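Long-range contacts in penicillin-binding protein 1A (Mycobacterium tuberculosis, PDB 5CXW), which makes glycan strands with an N-terminal transglycosylase domain and cross-links their peptides with a C-terminal, penicillin-sensitive transpeptidase domain: residues Val64-Pro69 / Pro313-Ala318; Ser97-Phe102 / Asp171-Ala176; Ala176-Ser181 / Ile212-Ala217; Ser216-Leu221 / Val309-Ser314; Gly225-Pro230 / Asp255-Lys260. All coordinates share one frame; numbering follows the deposited sequence.

Contact 1: Val64-Pro69 / Pro313-Ala318; sequences VVSIDP and PSLSTA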
# COMPACT_ATOMS: atom_id res chain seq x y z
N VAL A 64 -5.74 8.37 0.75
CA VAL A 64 -6.26 7.22 0.00
C VAL A 64 -5.78 7.31 -1.44
O VAL A 64 -5.92 8.35 -2.08
CB VAL A 64 -7.79 7.22 -0.04
CG1 VAL A 64 -8.32 5.96 -0.71
CG2 VAL A 64 -8.40 7.35 1.35
N VAL A 65 -5.19 6.25 -1.95
CA VAL A 65 -4.85 6.16 -3.37
C VAL A 65 -5.33 4.83 -3.92
O VAL A 65 -5.08 3.78 -3.31
CB VAL A 65 -3.34 6.28 -3.58
CG1 VAL A 65 -3.02 6.22 -5.09
CG2 VAL A 65 -2.84 7.58 -3.00
N SER A 66 -6.08 4.88 -5.05
CA SER A 66 -6.55 3.71 -5.71
C SER A 66 -5.97 3.67 -7.12
O SER A 66 -6.09 4.71 -7.87
CB SER A 66 -8.07 3.74 -5.83
OG SER A 66 -8.70 3.77 -4.54
N ILE A 67 -5.38 2.54 -7.48
CA ILE A 67 -4.75 2.34 -8.78
C ILE A 67 -5.33 1.13 -9.51
O ILE A 67 -5.62 0.08 -8.89
CB ILE A 67 -3.24 2.15 -8.57
CG1 ILE A 67 -2.64 3.54 -8.23
CG2 ILE A 67 -2.54 1.63 -9.83
CD1 ILE A 67 -1.22 3.52 -7.77
N ASP A 68 -5.55 1.29 -10.81
CA ASP A 68 -5.95 0.22 -11.71
C ASP A 68 -4.76 -0.71 -12.01
O ASP A 68 -3.81 -0.30 -12.69
CB ASP A 68 -6.50 0.84 -12.99
CG ASP A 68 -7.08 -0.18 -13.95
OD1 ASP A 68 -6.88 -1.40 -13.77
OD2 ASP A 68 -7.75 0.32 -14.90
N PRO A 69 -4.77 -1.97 -11.51
CA PRO A 69 -3.66 -2.84 -11.80
C PRO A 69 -3.43 -3.18 -13.27
O PRO A 69 -2.34 -3.66 -13.66
CB PRO A 69 -4.02 -4.14 -11.00
CG PRO A 69 -4.94 -3.65 -9.90
CD PRO A 69 -5.78 -2.65 -10.68
N PRO A 313 -8.42 -7.84 -8.50
CA PRO A 313 -7.62 -7.75 -9.73
C PRO A 313 -7.79 -6.43 -10.51
O PRO A 313 -6.96 -6.10 -11.37
CB PRO A 313 -8.12 -8.96 -10.55
CG PRO A 313 -8.63 -9.91 -9.49
CD PRO A 313 -9.25 -9.06 -8.46
N SER A 314 -8.84 -5.68 -10.22
CA SER A 314 -9.20 -4.47 -10.95
C SER A 314 -8.99 -3.16 -10.17
O SER A 314 -9.18 -2.11 -10.73
CB SER A 314 -10.63 -4.60 -11.46
OG SER A 314 -10.69 -5.61 -12.48
N LEU A 315 -8.58 -3.22 -8.90
CA LEU A 315 -8.38 -2.02 -8.11
C LEU A 315 -7.55 -2.30 -6.89
O LEU A 315 -7.81 -3.23 -6.15
CB LEU A 315 -9.69 -1.32 -7.72
CG LEU A 315 -9.52 0.15 -7.34
CD1 LEU A 315 -9.13 1.01 -8.54
CD2 LEU A 315 -10.88 0.60 -6.82
N SER A 316 -6.49 -1.50 -6.72
CA SER A 316 -5.63 -1.57 -5.53
C SER A 316 -5.69 -0.29 -4.78
O SER A 316 -5.42 0.78 -5.35
CB SER A 316 -4.17 -1.82 -5.96
OG SER A 316 -3.33 -1.78 -4.78
N THR A 317 -6.07 -0.36 -3.51
CA THR A 317 -6.27 0.84 -2.71
C THR A 317 -5.44 0.76 -1.41
O THR A 317 -5.47 -0.24 -0.67
CB THR A 317 -7.76 1.06 -2.36
OG1 THR A 317 -8.52 1.19 -3.58
CG2 THR A 317 -7.94 2.34 -1.52
N ALA A 318 -4.69 1.84 -1.16
CA ALA A 318 -3.95 2.02 0.05
C ALA A 318 -4.59 3.17 0.87
O ALA A 318 -4.92 4.22 0.34
CB ALA A 318 -2.50 2.40 -0.25
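V65 and I67 pair with A318 and S316 in the central five-stranded antiparallel sheet of the transpeptidase domain, where segments 64-67 and 315-318 of strands 60-67 and 315-323 run antiparallel, their axes at 164°. V65 N gives to A318 O over 3.1 Å, and A318 N returns to V65 O; I67 and S316 make the next hydrogen-bonded pair, with I67 N 2.8 Å from S316 O. Between them lies the non-hydrogen-bonded pair of S66 and T317, whose CA atoms are 4.2 Å apart. Its two side chains meet on one face: S66 CB carries OG beside its own backbone N (chi1 -61°), T317 does the same with OG1, and the two hydroxyls share a hydrogen bond, OG to OG1 2.8 Å, that either could donate. On the same face V64 CG1 packs 3.7 Å from T317 CG2, while L315 CD1 reaches S66 CB at 4.0 Å. V65, I67, S316 and A318 point to the other face, covered by helix 211-222, where S316 OG bonds A215 O. Past the strand ends the P69 ring packs on the backbone of 313-315, CD 3.3 Å from S314 C. Helix 343-356 covers the face of V64 and T317. The S66 and T317 hydroxyls therefore pair with each other within a buried face, and the backbone ladder leaves the amides and carbonyls of both hydrogen-bonded pairs matched in the middle of the sheet.

Contact 2: Ser97-Phe102 / Asp171-Ala176; sequences SSFKVF and DAAHQA. With 35P ((2R,4S)-5,5-dimethyl-2-{(1R)-2-oxo-1-[(phenoxyacetyl)amino]ethyl}-1,3-thiazolidine-4-carboxylic acid), chain C.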
# COMPACT_ATOMS: atom_id res chain seq x y z
N SER A 97 3.33 -3.04 9.52
CA SER A 97 3.22 -4.42 9.05
C SER A 97 2.71 -4.54 7.63
O SER A 97 2.77 -5.65 7.08
CB SER A 97 2.29 -5.20 9.93
OG SER A 97 2.84 -5.32 11.26
N SER A 98 2.26 -3.46 7.00
CA SER A 98 1.85 -3.56 5.61
C SER A 98 3.05 -3.86 4.72
O SER A 98 2.88 -4.32 3.57
CB SER A 98 1.08 -2.33 5.15
OG SER A 98 1.84 -1.14 5.16
N PHE A 99 4.26 -3.62 5.24
CA PHE A 99 5.46 -3.86 4.47
C PHE A 99 5.86 -5.35 4.49
O PHE A 99 6.71 -5.78 3.65
CB PHE A 99 6.62 -3.03 4.99
CG PHE A 99 7.46 -2.44 3.89
CD1 PHE A 99 6.94 -1.43 3.12
CD2 PHE A 99 8.72 -2.91 3.60
CE1 PHE A 99 7.63 -0.90 2.09
CE2 PHE A 99 9.44 -2.34 2.55
CZ PHE A 99 8.89 -1.35 1.80
N LYS A 100 5.24 -6.17 5.36
CA LYS A 100 5.61 -7.57 5.46
C LYS A 100 5.43 -8.33 4.14
O LYS A 100 6.10 -9.36 3.92
CB LYS A 100 4.79 -8.32 6.55
CG LYS A 100 5.17 -7.91 7.95
CD LYS A 100 4.31 -8.55 9.02
CE LYS A 100 4.74 -8.00 10.35
NZ LYS A 100 3.85 -8.44 11.36
N VAL A 101 4.47 -7.90 3.33
CA VAL A 101 4.17 -8.59 2.07
C VAL A 101 5.40 -8.62 1.20
O VAL A 101 5.58 -9.55 0.42
CB VAL A 101 2.94 -8.02 1.30
CG1 VAL A 101 1.74 -7.99 2.18
CG2 VAL A 101 3.26 -6.66 0.67
N PHE A 102 6.29 -7.63 1.34
CA PHE A 102 7.50 -7.64 0.49
C PHE A 102 8.53 -8.64 0.97
O PHE A 102 9.29 -9.17 0.15
CB PHE A 102 8.08 -6.20 0.35
CG PHE A 102 7.06 -5.27 -0.16
CD1 PHE A 102 6.44 -5.52 -1.39
CD2 PHE A 102 6.63 -4.19 0.57
CE1 PHE A 102 5.42 -4.70 -1.86
CE2 PHE A 102 5.61 -3.36 0.08
CZ PHE A 102 5.00 -3.62 -1.13
N ASP A 171 14.84 -5.11 -2.05
CA ASP A 171 14.85 -5.45 -3.48
C ASP A 171 13.45 -5.82 -3.96
O ASP A 171 13.01 -5.36 -5.01
CB ASP A 171 15.83 -6.60 -3.77
CG ASP A 171 17.29 -6.21 -3.60
OD1 ASP A 171 17.65 -5.00 -3.40
OD2 ASP A 171 18.15 -7.12 -3.66
N ALA A 172 12.79 -6.70 -3.23
CA ALA A 172 11.42 -7.07 -3.59
C ALA A 172 10.45 -5.90 -3.62
O ALA A 172 9.59 -5.77 -4.55
CB ALA A 172 10.91 -8.16 -2.64
N ALA A 173 10.56 -5.02 -2.61
CA ALA A 173 9.67 -3.90 -2.51
C ALA A 173 9.90 -2.94 -3.65
O ALA A 173 8.99 -2.49 -4.33
CB ALA A 173 9.93 -3.19 -1.19
N HIS A 174 11.18 -2.63 -3.90
CA HIS A 174 11.50 -1.81 -5.07
C HIS A 174 11.04 -2.41 -6.40
O HIS A 174 10.46 -1.68 -7.23
CB HIS A 174 13.00 -1.53 -5.11
CG HIS A 174 13.43 -0.53 -4.09
ND1 HIS A 174 14.64 -0.64 -3.45
CD2 HIS A 174 12.91 0.65 -3.68
CE1 HIS A 174 14.81 0.39 -2.64
NE2 HIS A 174 13.78 1.21 -2.79
N GLN A 175 11.23 -3.69 -6.58
CA GLN A 175 10.81 -4.37 -7.80
C GLN A 175 9.28 -4.35 -7.96
O GLN A 175 8.79 -4.19 -9.05
CB GLN A 175 11.38 -5.79 -7.81
CG GLN A 175 12.91 -5.78 -8.04
CD GLN A 175 13.55 -7.10 -7.70
OE1 GLN A 175 12.85 -8.02 -7.37
NE2 GLN A 175 14.90 -7.19 -7.76
N ALA A 176 8.56 -4.43 -6.85
CA ALA A 176 7.08 -4.36 -6.88
C ALA A 176 6.54 -3.00 -7.26
O ALA A 176 5.41 -2.92 -7.71
CB ALA A 176 6.50 -4.79 -5.54
C24 35P C . 4.33 -1.84 19.68
C23 35P C . 4.19 -0.96 20.75
C22 35P C . 3.24 0.03 20.70
C21 35P C . 2.40 0.17 19.61
C20 35P C . 2.52 -0.69 18.54
C19 35P C . 3.49 -1.72 18.58
O1 35P C . 3.65 -2.63 17.56
C2 35P C . 2.66 -2.70 16.55
C3 35P C . 2.89 -3.94 15.73
O18 35P C . 3.46 -4.91 16.23
N4 35P C . 2.42 -3.88 14.49
C5 35P C . 2.50 -5.01 13.59
C6 35P C . 2.46 -4.48 12.21
O17 35P C . 2.02 -3.36 11.89
C8 35P C . 1.32 -6.07 13.74
N7 35P C . 0.43 -5.64 12.70
S11 35P C . 0.38 -6.08 15.17
C10 35P C . -1.10 -5.46 14.51
C12 35P C . -1.70 -4.40 15.44
C15 35P C . -2.16 -6.51 14.30
C9 35P C . -0.65 -4.82 13.19
C13 35P C . -1.64 -4.61 12.09
O14 35P C . -1.68 -5.50 11.19
O16 35P C . -2.32 -3.56 12.13
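F102 and A173 carry the tight part of this contact between the 3-10 turn and first helical residues of 97-102 and helix 165-176. F102 CG stands anti to the carbonyl carbon (chi1 -55°), on a CB that points toward 171-176. A173 CA lies over one F102 ring face in a CH-pi contact, 4.1 Å from its centroid, and A173 CB touches F102 CG at 3.7 Å. The same methyl meets F99 CZ, also at 3.7 Å, resting against both phenylalanines. These brace each other: F102 CD2 stands 3.6 Å above the F99 ring centre. A172 CB and A176 CB flank A173, 3.4 Å from F102 O and 3.8 Å from F102 CE1. On the far side D171, H174 and Q175 are partly exposed and take no part: the packing is one-sided and mostly apolar. At the other end, S97 OG is joined covalently to C6 of the penicillin, an acyl-ester, and S97 N donates to its O17 over 2.7 Å. K100 NZ of the SxxK sequence weakly bonds S97 OG (3.3 Å) and also bonds S150 and N152. The phenylalanine pair lies behind the nucleophile, with A217 of helix 211-222 against F102 and K291 of strand 289-296 beside S97 and V101.

Contact 3: Ala176-Ser181 / Ile212-Ala217; sequences AGIASS and IDMASA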
# COMPACT_ATOMS: atom_id res chain seq x y z
N ALA A 176 8.56 -4.43 -6.85
CA ALA A 176 7.08 -4.36 -6.88
C ALA A 176 6.54 -3.00 -7.26
O ALA A 176 5.41 -2.92 -7.71
CB ALA A 176 6.50 -4.79 -5.54
N GLY A 177 7.39 -1.95 -7.14
CA GLY A 177 7.01 -0.57 -7.44
C GLY A 177 7.15 0.41 -6.32
O GLY A 177 6.73 1.56 -6.49
N ILE A 178 7.71 0.04 -5.15
CA ILE A 178 8.05 1.06 -4.16
C ILE A 178 9.12 1.91 -4.76
O ILE A 178 10.18 1.42 -5.15
CB ILE A 178 8.46 0.46 -2.79
CG1 ILE A 178 7.36 -0.45 -2.20
CG2 ILE A 178 8.84 1.58 -1.87
CD1 ILE A 178 6.01 0.23 -1.98
N ALA A 179 8.86 3.20 -4.96
CA ALA A 179 9.81 4.02 -5.73
C ALA A 179 11.13 4.11 -5.00
O ALA A 179 11.16 4.08 -3.76
CB ALA A 179 9.27 5.43 -5.95
N SER A 180 12.20 4.22 -5.77
CA SER A 180 13.56 4.31 -5.26
C SER A 180 13.90 5.67 -4.64
O SER A 180 14.89 5.77 -3.92
CB SER A 180 14.57 4.04 -6.38
OG SER A 180 14.51 2.66 -6.64
N SER A 181 13.12 6.69 -4.98
CA SER A 181 13.24 8.01 -4.43
C SER A 181 11.94 8.76 -4.53
O SER A 181 11.06 8.41 -5.32
CB SER A 181 14.34 8.78 -5.21
OG SER A 181 13.92 8.94 -6.56
N ILE A 212 0.91 6.45 -2.21
CA ILE A 212 0.87 6.07 -3.62
C ILE A 212 1.78 4.90 -3.96
O ILE A 212 1.38 4.04 -4.75
CB ILE A 212 1.09 7.27 -4.60
CG1 ILE A 212 0.95 6.82 -6.06
CG2 ILE A 212 2.43 7.99 -4.35
CD1 ILE A 212 0.51 8.00 -6.95
N ASP A 213 2.96 4.82 -3.34
CA ASP A 213 3.89 3.70 -3.56
C ASP A 213 3.23 2.39 -3.12
O ASP A 213 3.33 1.40 -3.80
CB ASP A 213 5.18 3.86 -2.71
CG ASP A 213 6.08 5.00 -3.20
OD1 ASP A 213 6.38 5.04 -4.41
OD2 ASP A 213 6.56 5.79 -2.34
N MET A 214 2.57 2.41 -1.98
CA MET A 214 1.94 1.17 -1.46
C MET A 214 0.79 0.70 -2.40
O MET A 214 0.69 -0.48 -2.73
CB MET A 214 1.43 1.35 -0.04
CG MET A 214 2.53 1.51 1.00
SD MET A 214 3.63 0.08 1.11
CE MET A 214 2.55 -1.07 1.92
N ALA A 215 -0.03 1.64 -2.88
CA ALA A 215 -1.10 1.29 -3.78
C ALA A 215 -0.54 0.70 -5.06
O ALA A 215 -1.05 -0.33 -5.59
CB ALA A 215 -1.98 2.48 -4.09
N SER A 216 0.53 1.31 -5.55
CA SER A 216 1.17 0.86 -6.80
C SER A 216 1.80 -0.50 -6.63
O SER A 216 1.65 -1.40 -7.51
CB SER A 216 2.20 1.90 -7.22
OG SER A 216 2.97 1.47 -8.34
N ALA A 217 2.57 -0.72 -5.57
CA ALA A 217 3.21 -2.01 -5.35
C ALA A 217 2.20 -3.15 -5.18
O ALA A 217 2.39 -4.26 -5.71
CB ALA A 217 4.20 -1.95 -4.16
O HOH W 1 5.26 2.81 -8.33
O HOH W 2 9.19 4.96 -1.88
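I178 points its CD1 end at helix 211-222, into the groove formed by D213, M214 and A217. CG1 stands anti to the carbonyl carbon and the second torsion (-59°) turns CD1 back, which places it 3.4 Å from D213 O, 3.6 Å from A217 CB and 3.9 Å from M214 SD. A217 CB also meets A176 CB, at 3.9 Å, so this methyl is held between the alanine and the isoleucine. D213 reaches the other way, toward the chain of A179: its OD1 takes A179 N at 3.1 Å, with the amide approaching from above the carboxylate plane, 70° out of it, and also meets A179 CB. R210 makes the salt bridge to that same oxygen, so OD1 is shared between a guanidinium and a backbone amide, while a water links OD2 to A179 O. A second water joins G177 O to S216 OG. G177 ends helix 165-176 with a positive phi, and F102 of helix 100-109 closes over the I178 and A217 side. The contact lies in the transpeptidase core, where a Schellman-motif helix end packs on central helix 211-222, beside the SxxK helix 100-109 and with its other side on the sheet.

Contact 4: Ser216-Leu221 / Val309-Ser314; sequences SAYATL and VGYTPS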
# COMPACT_ATOMS: atom_id res chain seq x y z
N SER A 216 0.53 1.31 -5.55
CA SER A 216 1.17 0.86 -6.80
C SER A 216 1.80 -0.50 -6.63
O SER A 216 1.65 -1.40 -7.51
CB SER A 216 2.20 1.90 -7.22
OG SER A 216 2.97 1.47 -8.34
N ALA A 217 2.57 -0.72 -5.57
CA ALA A 217 3.21 -2.01 -5.35
C ALA A 217 2.20 -3.15 -5.18
O ALA A 217 2.39 -4.26 -5.71
CB ALA A 217 4.20 -1.95 -4.16
N TYR A 218 1.13 -2.90 -4.45
CA TYR A 218 0.06 -3.90 -4.28
C TYR A 218 -0.70 -4.11 -5.63
O TYR A 218 -1.11 -5.24 -5.97
CB TYR A 218 -0.88 -3.53 -3.17
CG TYR A 218 -0.46 -3.87 -1.77
CD1 TYR A 218 0.83 -3.59 -1.29
CD2 TYR A 218 -1.36 -4.46 -0.87
CE1 TYR A 218 1.19 -3.88 0.02
CE2 TYR A 218 -1.04 -4.69 0.43
CZ TYR A 218 0.24 -4.40 0.88
OH TYR A 218 0.61 -4.65 2.22
N ALA A 219 -0.77 -3.05 -6.48
CA ALA A 219 -1.32 -3.21 -7.85
C ALA A 219 -0.50 -4.23 -8.65
O ALA A 219 -1.04 -5.05 -9.38
CB ALA A 219 -1.46 -1.87 -8.53
N THR A 220 0.82 -4.22 -8.47
CA THR A 220 1.67 -5.16 -9.17
C THR A 220 1.32 -6.59 -8.75
O THR A 220 1.28 -7.52 -9.59
CB THR A 220 3.15 -4.82 -8.90
OG1 THR A 220 3.43 -3.51 -9.42
CG2 THR A 220 4.11 -5.81 -9.50
N LEU A 221 1.09 -6.77 -7.45
CA LEU A 221 0.62 -8.06 -6.95
C LEU A 221 -0.73 -8.46 -7.57
O LEU A 221 -0.89 -9.61 -8.03
CB LEU A 221 0.58 -8.09 -5.43
CG LEU A 221 1.91 -7.94 -4.71
CD1 LEU A 221 1.64 -7.74 -3.23
CD2 LEU A 221 2.78 -9.15 -4.96
N VAL A 309 -4.08 -1.72 3.24
CA VAL A 309 -3.79 -1.77 1.81
C VAL A 309 -4.32 -3.07 1.23
O VAL A 309 -4.09 -4.12 1.75
CB VAL A 309 -2.28 -1.62 1.54
CG1 VAL A 309 -2.03 -1.37 0.06
CG2 VAL A 309 -1.68 -0.53 2.35
N GLY A 310 -5.12 -3.00 0.17
CA GLY A 310 -5.61 -4.22 -0.41
C GLY A 310 -6.29 -3.99 -1.74
O GLY A 310 -6.57 -2.85 -2.14
N TYR A 311 -6.51 -5.11 -2.41
CA TYR A 311 -6.89 -5.12 -3.82
C TYR A 311 -7.83 -6.21 -4.24
O TYR A 311 -8.00 -7.23 -3.56
CB TYR A 311 -5.59 -5.21 -4.67
CG TYR A 311 -4.71 -6.42 -4.45
CD1 TYR A 311 -4.90 -7.64 -5.11
CD2 TYR A 311 -3.63 -6.33 -3.55
CE1 TYR A 311 -4.02 -8.73 -4.89
CE2 TYR A 311 -2.80 -7.39 -3.35
CZ TYR A 311 -2.97 -8.58 -4.03
OH TYR A 311 -2.07 -9.61 -3.80
N THR A 312 -8.45 -5.99 -5.43
CA THR A 312 -8.99 -6.98 -6.27
C THR A 312 -8.16 -6.95 -7.54
O THR A 312 -7.30 -6.12 -7.69
CB THR A 312 -10.47 -6.69 -6.58
OG1 THR A 312 -10.53 -5.63 -7.52
CG2 THR A 312 -11.20 -6.37 -5.36
N PRO A 313 -8.42 -7.84 -8.50
CA PRO A 313 -7.62 -7.75 -9.73
C PRO A 313 -7.79 -6.43 -10.51
O PRO A 313 -6.96 -6.10 -11.37
CB PRO A 313 -8.12 -8.96 -10.55
CG PRO A 313 -8.63 -9.91 -9.49
CD PRO A 313 -9.25 -9.06 -8.46
N SER A 314 -8.84 -5.68 -10.22
CA SER A 314 -9.20 -4.47 -10.95
C SER A 314 -8.99 -3.16 -10.17
O SER A 314 -9.18 -2.11 -10.73
CB SER A 314 -10.63 -4.60 -11.46
OG SER A 314 -10.69 -5.61 -12.48
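Y218 meets V309 and Y311, and Y311 meets L221, across the helix-sheet interface. Y218 has CG anti to the carbonyl carbon (chi1 -83°), whereas Y311, whose CB points toward 216-221, places CG between the backbone N and the carbonyl carbon (chi1 60°). V309 CG1, anti to the backbone N, lies 3.3 Å above the plane of the Y218 ring, displaced toward the rim, and the side chains cross at about a right angle. This is a CH-pi contact of 3.4 Å from V309 CG1 to the centroid. The Y311 ring offers a face to Y218 O, which stands 3.6 Å above it, also offset toward the rim, while Y218 CD2 comes to the ring edge in plane. Y218 CB touches Y311 CD2 at 3.9 Å. The L221 and Y311 side chains cross obliquely, L221 CB 3.5 Å from Y311 OH. Neither phenol spends its hydroxyl here: Y218 OH bonds S98 O, next to the nucleophile, and Y311 OH bonds T267 OG1. Thus Y218 links the sheet to the SxxK region of the active site. The axes of segments 216-221 and 309-312 approach to 8.2 Å at 36°. This is the helix-on-sheet packing of the penicillin-recognising transpeptidase fold, in which a buried helix packs across the sheet, here on strand 303-312, next to the strand carrying K291.

Contact 5: Gly225-Pro230 / Asp255-Lys260; sequences GIYHPP and DQRIPK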
# COMPACT_ATOMS: atom_id res chain seq x y z
N GLY A 225 2.04 -9.81 -10.87
CA GLY A 225 3.46 -9.48 -10.92
C GLY A 225 3.85 -8.49 -11.98
O GLY A 225 5.03 -8.17 -12.10
N ILE A 226 2.86 -7.97 -12.72
CA ILE A 226 3.11 -6.99 -13.81
C ILE A 226 2.94 -5.59 -13.22
O ILE A 226 1.91 -5.28 -12.65
CB ILE A 226 2.21 -7.21 -15.00
CG1 ILE A 226 2.46 -8.61 -15.60
CG2 ILE A 226 2.43 -6.11 -16.04
CD1 ILE A 226 1.56 -9.01 -16.74
N TYR A 227 4.02 -4.79 -13.34
CA TYR A 227 4.12 -3.45 -12.88
C TYR A 227 3.84 -2.48 -14.01
O TYR A 227 4.32 -2.66 -15.17
CB TYR A 227 5.55 -3.19 -12.35
CG TYR A 227 5.89 -1.74 -12.14
CD1 TYR A 227 5.38 -1.04 -11.08
CD2 TYR A 227 6.66 -1.05 -13.06
CE1 TYR A 227 5.72 0.30 -10.88
CE2 TYR A 227 6.99 0.28 -12.86
CZ TYR A 227 6.52 0.93 -11.76
OH TYR A 227 6.85 2.29 -11.69
N HIS A 228 3.06 -1.41 -13.68
CA HIS A 228 2.86 -0.24 -14.55
C HIS A 228 3.12 1.00 -13.76
O HIS A 228 2.55 1.16 -12.69
CB HIS A 228 1.43 -0.19 -15.15
CG HIS A 228 0.98 -1.41 -15.88
ND1 HIS A 228 1.12 -1.57 -17.24
CD2 HIS A 228 0.36 -2.53 -15.44
CE1 HIS A 228 0.61 -2.74 -17.60
NE2 HIS A 228 0.13 -3.33 -16.53
N PRO A 229 3.92 1.94 -14.28
CA PRO A 229 4.15 3.20 -13.53
C PRO A 229 2.84 3.93 -13.25
O PRO A 229 1.98 4.03 -14.14
CB PRO A 229 5.04 4.03 -14.47
CG PRO A 229 5.73 3.00 -15.26
CD PRO A 229 4.75 1.89 -15.51
N PRO A 230 2.66 4.38 -12.01
CA PRO A 230 1.42 5.11 -11.74
C PRO A 230 1.36 6.40 -12.51
O PRO A 230 2.38 7.06 -12.68
CB PRO A 230 1.45 5.38 -10.22
CG PRO A 230 2.54 4.61 -9.69
CD PRO A 230 3.42 4.09 -10.80
N ASP A 255 5.73 -4.36 -17.05
CA ASP A 255 6.98 -5.04 -16.81
C ASP A 255 6.69 -6.21 -15.84
O ASP A 255 6.15 -6.00 -14.77
CB ASP A 255 7.97 -4.01 -16.20
CG ASP A 255 9.39 -4.53 -16.02
OD1 ASP A 255 9.66 -5.70 -16.38
OD2 ASP A 255 10.30 -3.72 -15.58
N GLN A 256 7.06 -7.44 -16.22
CA GLN A 256 6.90 -8.59 -15.33
C GLN A 256 7.96 -8.56 -14.20
O GLN A 256 8.98 -9.26 -14.25
CB GLN A 256 6.96 -9.90 -16.13
CG GLN A 256 6.59 -11.14 -15.32
CD GLN A 256 5.11 -11.23 -15.09
OE1 GLN A 256 4.32 -11.21 -16.04
NE2 GLN A 256 4.71 -11.43 -13.88
N ARG A 257 7.70 -7.77 -13.17
CA ARG A 257 8.69 -7.56 -12.11
C ARG A 257 8.79 -8.70 -11.08
O ARG A 257 9.86 -8.92 -10.50
CB ARG A 257 8.26 -6.32 -11.31
CG ARG A 257 8.42 -5.02 -12.10
CD ARG A 257 9.88 -4.61 -12.17
NE ARG A 257 10.11 -3.28 -12.74
CZ ARG A 257 10.05 -2.12 -12.09
NH1 ARG A 257 9.74 -2.03 -10.82
NH2 ARG A 257 10.32 -0.99 -12.75
N ILE A 258 7.66 -9.34 -10.78
CA ILE A 258 7.56 -10.40 -9.83
C ILE A 258 6.95 -11.60 -10.59
O ILE A 258 6.03 -11.42 -11.38
CB ILE A 258 6.63 -9.99 -8.68
CG1 ILE A 258 7.16 -8.75 -7.96
CG2 ILE A 258 6.38 -11.14 -7.73
CD1 ILE A 258 6.15 -8.16 -7.02
N PRO A 259 7.48 -12.81 -10.39
CA PRO A 259 6.89 -13.91 -11.16
C PRO A 259 5.41 -14.11 -10.79
O PRO A 259 4.99 -13.92 -9.63
CB PRO A 259 7.73 -15.14 -10.77
CG PRO A 259 9.02 -14.55 -10.21
CD PRO A 259 8.70 -13.20 -9.66
N LYS A 260 4.61 -14.41 -11.81
CA LYS A 260 3.20 -14.67 -11.61
C LYS A 260 2.93 -15.65 -10.47
O LYS A 260 2.02 -15.44 -9.66
CB LYS A 260 2.59 -15.21 -12.91
CG LYS A 260 1.14 -15.72 -12.75
CD LYS A 260 0.47 -15.99 -14.07
CE LYS A 260 -0.92 -16.59 -13.95
NZ LYS A 260 -1.87 -15.78 -13.17
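At the short antiparallel ribbon of 226-227 and 255-256, which follows helix 211-222, R257, just past the second strand, stacks on Y227. Their side chains run side by side, the guanidinium lying flat on the ring with planes 21° apart and centres 4.2 Å apart, an offset cation-pi stack. R257 CG also meets Y227 CB at 3.4 Å. P229 N lies over the opposite face of the ring, toward the rim. The guanidinium is fixed by D255, whose OD2 takes R257 NE at 2.9 Å in a salt bridge, and by Q175 O, bonded to NH1. Y227 N and D255 O pair at 2.8 Å, with D255 N returning to Y227 O; I226 and Q256 form the adjoining non-hydrogen-bonded pair. Q256 OE1 lies 3.2 Å from I226 CG1, and the amide of its bent chain donates NE2 to I258 O over 2.8 Å. G225 O is gripped by I258 N at 3.2 Å, nearly straight at 171°, and more weakly by R257 N. The positive phi of G225 and the closeness of I258 O and Q256 NE2 leave little space for a side chain there. Such a small ribbon with an inverse gamma turn centred on Q256 leads into helix 260-270 at the N-cap P259.

Overall arrangement
Following the chain, contact 1 opens on strand 60-67 and closes only at strand 315-323, enclosing the other four. Contact 2 closes first, joining the SxxK region to helix 165-176; contact 3 starts at A176, where contact 2 ends, and closes on helix 211-222. Contact 4 begins on that same helix, sharing S216 and A217 with contact 3, and closes on strand 303-312, with contact 5 nested inside it. No two loops cross. Contacts 1 and 4 share P313 and S314 in the loop that joins strands 303-312 and 315-323, neighbours in the sheet. Helix 211-222 is the common core, meeting sheet, helices and the ribbon of contact 5.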